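Local coordinates for histidyl-trna synthetase (Thermus thermophilus, PDB 1ADJ), which charges tRNA(His) with L-histidine at the expense of ATP, as a homodimeric class II aminoacyl-tRNA synthetase, at the interface of chains A and B. Coordinates in Å, arbitrary orientation; residue numbers count along the deposited sequence, not the author numbering. Chains: chain A/B, Histidyl-trna synthetase.

The interface of chains A and B. Residues chain A 66-68, 78, 113, 122; chain B 44, 68, 70-71, 76.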
ATOM      1  N   PHE A  66     -11.436 -14.784   3.308  1.00 45.48           N
ATOM      2  CA  PHE A  66     -11.532 -14.324   4.689  1.00 34.36           C
ATOM      3  C   PHE A  66     -12.766 -13.444   4.735  1.00 33.91           C
ATOM      4  O   PHE A  66     -12.719 -12.273   4.368  1.00 38.80           O
ATOM      5  CB  PHE A  66     -10.305 -13.507   5.086  1.00 30.12           C
ATOM      6  CG  PHE A  66      -9.081 -14.328   5.320  1.00 27.53           C
ATOM      7  CD1 PHE A  66      -9.061 -15.281   6.326  1.00 28.22           C
ATOM      8  CD2 PHE A  66      -7.939 -14.136   4.555  1.00 24.41           C
ATOM      9  CE1 PHE A  66      -7.918 -16.035   6.571  1.00 29.36           C
ATOM     10  CE2 PHE A  66      -6.792 -14.884   4.789  1.00 27.10           C
ATOM     11  CZ  PHE A  66      -6.781 -15.837   5.802  1.00 27.19           C
ATOM     12  N   THR A  67     -13.890 -14.031   5.106  1.00 33.22           N
ATOM     13  CA  THR A  67     -15.128 -13.284   5.180  1.00 38.58           C
ATOM     14  C   THR A  67     -15.573 -13.170   6.642  1.00 40.08           C
ATOM     15  O   THR A  67     -15.336 -14.076   7.446  1.00 42.12           O
ATOM     16  CB  THR A  67     -16.209 -13.921   4.254  1.00 40.75           C
ATOM     17  OG1 THR A  67     -17.502 -13.381   4.553  1.00 43.36           O
ATOM     18  CG2 THR A  67     -16.221 -15.440   4.379  1.00 44.60           C
ATOM     19  N   PHE A  68     -16.157 -12.028   6.993  1.00 38.86           N
ATOM     20  CA  PHE A  68     -16.613 -11.765   8.353  1.00 36.13           C
ATOM     21  C   PHE A  68     -17.835 -10.856   8.298  1.00 39.15           C
ATOM     22  O   PHE A  68     -18.200 -10.357   7.237  1.00 39.82           O
ATOM     23  CB  PHE A  68     -15.493 -11.086   9.160  1.00 36.61           C
ATOM     24  CG  PHE A  68     -14.949  -9.838   8.517  1.00 32.13           C
ATOM     25  CD1 PHE A  68     -15.548  -8.605   8.745  1.00 29.11           C
ATOM     26  CD2 PHE A  68     -13.864  -9.904   7.649  1.00 30.18           C
ATOM     27  CE1 PHE A  68     -15.081  -7.460   8.119  1.00 33.20           C
ATOM     28  CE2 PHE A  68     -13.391  -8.767   7.020  1.00 28.71           C
ATOM     29  CZ  PHE A  68     -14.000  -7.541   7.254  1.00 34.65           C
ATOM     30  N   LEU A  78     -12.460  -9.995   2.701  1.00 39.44           N
ATOM     31  CA  LEU A  78     -11.119  -9.533   2.377  1.00 37.94           C
ATOM     32  C   LEU A  78     -10.849  -9.928   0.930  1.00 39.33           C
ATOM     33  O   LEU A  78     -10.886 -11.114   0.571  1.00 38.84           O
ATOM     34  CB  LEU A  78     -10.091 -10.201   3.299  1.00 32.67           C
ATOM     35  CG  LEU A  78      -9.561  -9.423   4.505  1.00 34.61           C
ATOM     36  CD1 LEU A  78     -10.677  -8.690   5.214  1.00 33.80           C
ATOM     37  CD2 LEU A  78      -8.833 -10.369   5.451  1.00 27.68           C
ATOM     38  N   ALA A 113      -7.688 -17.428   2.336  1.00 46.25           N
ATOM     39  CA  ALA A 113      -7.701 -18.348   3.466  1.00 52.79           C
ATOM     40  C   ALA A 113      -7.300 -19.747   3.033  1.00 57.89           C
ATOM     41  O   ALA A 113      -8.133 -20.520   2.563  1.00 60.41           O
ATOM     42  CB  ALA A 113      -9.089 -18.376   4.102  1.00 51.86           C
ATOM     43  N   ARG A 122      -1.089 -16.394   2.678  1.00 45.93           N
ATOM     44  CA  ARG A 122      -2.478 -16.068   2.998  1.00 41.40           C
ATOM     45  C   ARG A 122      -2.682 -14.583   2.683  1.00 39.24           C
ATOM     46  O   ARG A 122      -3.805 -14.115   2.480  1.00 38.51           O
ATOM     47  CB  ARG A 122      -2.818 -16.411   4.445  1.00 40.94           C
ATOM     48  CG  ARG A 122      -3.422 -17.804   4.585  1.00 42.12           C
ATOM     49  CD  ARG A 122      -2.786 -18.624   5.696  1.00 47.38           C
ATOM     50  NE  ARG A 122      -3.051 -18.074   7.025  1.00 56.46           N
ATOM     51  CZ  ARG A 122      -4.249 -18.037   7.605  1.00 59.12           C
ATOM     52  NH1 ARG A 122      -5.318 -18.521   6.982  1.00 60.76           N
ATOM     53  NH2 ARG A 122      -4.378 -17.515   8.817  1.00 60.34           N
TER
ATOM     54  N   PHE B  44      -3.528  -8.116   9.024  1.00 33.38           N
ATOM     55  CA  PHE B  44      -4.167  -8.641  10.227  1.00 33.33           C
ATOM     56  C   PHE B  44      -3.171  -9.347  11.134  1.00 33.20           C
ATOM     57  O   PHE B  44      -2.118  -9.815  10.687  1.00 31.21           O
ATOM     58  CB  PHE B  44      -5.375  -9.545   9.903  1.00 33.29           C
ATOM     59  CG  PHE B  44      -5.110 -10.594   8.852  1.00 32.77           C
ATOM     60  CD1 PHE B  44      -4.248 -11.656   9.099  1.00 33.70           C
ATOM     61  CD2 PHE B  44      -5.745 -10.527   7.615  1.00 36.14           C
ATOM     62  CE1 PHE B  44      -4.022 -12.638   8.128  1.00 38.30           C
ATOM     63  CE2 PHE B  44      -5.525 -11.503   6.637  1.00 37.06           C
ATOM     64  CZ  PHE B  44      -4.662 -12.559   6.895  1.00 37.37           C
ATOM     65  N   PHE B  68     -12.394 -11.636  12.924  1.00 47.74           N
ATOM     66  CA  PHE B  68     -13.052 -12.792  12.330  1.00 48.97           C
ATOM     67  C   PHE B  68     -12.247 -14.035  12.660  1.00 55.91           C
ATOM     68  O   PHE B  68     -11.127 -13.954  13.186  1.00 55.29           O
ATOM     69  CB  PHE B  68     -13.140 -12.633  10.809  1.00 41.26           C
ATOM     70  CG  PHE B  68     -11.817 -12.359  10.153  1.00 34.73           C
ATOM     71  CD1 PHE B  68     -10.991 -13.403   9.753  1.00 36.47           C
ATOM     72  CD2 PHE B  68     -11.376 -11.058   9.973  1.00 35.19           C
ATOM     73  CE1 PHE B  68      -9.741 -13.150   9.189  1.00 36.58           C
ATOM     74  CE2 PHE B  68     -10.130 -10.798   9.413  1.00 36.01           C
ATOM     75  CZ  PHE B  68      -9.312 -11.844   9.021  1.00 36.32           C
ATOM     76  N   ASP B  70     -10.331 -17.642  11.521  1.00 78.40           N
ATOM     77  CA  ASP B  70      -9.637 -18.354  10.462  1.00 82.41           C
ATOM     78  C   ASP B  70     -10.366 -19.692  10.321  1.00 89.03           C
ATOM     79  O   ASP B  70     -10.884 -20.239  11.304  1.00 92.59           O
ATOM     80  CB  ASP B  70      -8.164 -18.545  10.861  1.00 80.43           C
ATOM     81  CG  ASP B  70      -7.440 -19.593  10.027  1.00 80.96           C
ATOM     82  OD1 ASP B  70      -7.502 -19.536   8.779  1.00 82.75           O
ATOM     83  OD2 ASP B  70      -6.783 -20.466  10.632  1.00 78.82           O
ATOM     84  N   ARG B  71     -10.470 -20.182   9.090  1.00 95.05           N
ATOM     85  CA  ARG B  71     -11.152 -21.445   8.814  1.00 97.91           C
ATOM     86  C   ARG B  71     -10.532 -22.543   9.680  1.00 97.58           C
ATOM     87  O   ARG B  71      -9.344 -22.864   9.547  1.00 95.97           O
ATOM     88  CB  ARG B  71     -11.037 -21.795   7.323  1.00101.56           C
ATOM     89  CG  ARG B  71     -11.488 -20.687   6.347  1.00104.33           C
ATOM     90  CD  ARG B  71     -12.988 -20.370   6.438  1.00109.99           C
ATOM     91  NE  ARG B  71     -13.317 -19.373   7.460  1.00113.04           N
ATOM     92  CZ  ARG B  71     -14.257 -19.528   8.397  1.00113.97           C
ATOM     93  NH1 ARG B  71     -14.971 -20.646   8.459  1.00113.42           N
ATOM     94  NH2 ARG B  71     -14.506 -18.545   9.255  1.00113.01           N
ATOM     95  N   LEU B  76      -8.402 -13.795  14.150  1.00 40.62           N
ATOM     96  CA  LEU B  76      -7.594 -12.783  13.484  1.00 40.72           C
ATOM     97  C   LEU B  76      -8.342 -11.456  13.468  1.00 40.92           C
ATOM     98  O   LEU B  76      -9.576 -11.425  13.397  1.00 36.01           O
ATOM     99  CB  LEU B  76      -7.283 -13.216  12.050  1.00 41.03           C
ATOM    100  CG  LEU B  76      -6.091 -14.129  11.741  1.00 39.47           C
ATOM    101  CD1 LEU B  76      -5.585 -14.890  12.955  1.00 40.51           C
ATOM    102  CD2 LEU B  76      -6.496 -15.076  10.635  1.00 39.15           C
TER
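A:Phe68 and B:Phe68 meet across the twofold axis of the homodimer, their CB atoms 3.3 Å apart. Both use the same first torsion, CG lying between the backbone N and the carbonyl carbon (chi1 54°), and the CD2 edges of the two rings come together alongside this contact. The far edge of B:Phe68 reaches the rim of A:Phe66, where CE1 lies 3.6 Å from A:Phe66 CD1. B:Phe44 approaches from the same side, edge-on to the face of A:Phe66: its plane is turned 68° from that ring, and its tip, CZ, stands 3.8 Å from A:Phe66 CE2. One branch of A:Leu78, CD2, touches both chain B rings, B:Phe44 CE2 at 3.7 Å and B:Phe68 at its tip, CZ. The result is an interlocked aromatic and aliphatic core that joins the catalytic regions of the subunits.

Beside this core, A:Arg122 forms a salt bridge and hydrogen bond from NH1 to B:Asp70 OD1 at 3.0 Å. The bond is bent (143° at H) and reaches the oxygen from above the carboxylate plane, so it is no flat, two-pronged pairing; B:Asp70 is also poorly ordered. The other terminal nitrogen, NH2, rests against B:Leu76 CD2. An alanine in place of A:Arg122 would probably leave the B:Asp70 carboxylate without this positive partner and open a gap beside B:Leu76.

A:Arg122 and A:Ala113 belong to the stretch that joins strands 102-111 and 123-132, the class II motif 2 hairpin, so the interface may help to steady this active-site element. Both also touch A:Phe66 from within chain A, one at its back face and one at its edge. The methyl of A:Ala113, CB, sits 3.6 Å above the plane of the A:Phe66 ring, on the face opposite B:Phe44, offset toward the rim, while the A:Arg122 carbonyl O lies in the ring plane at its edge, 3.9 Å from A:Phe66 CE2.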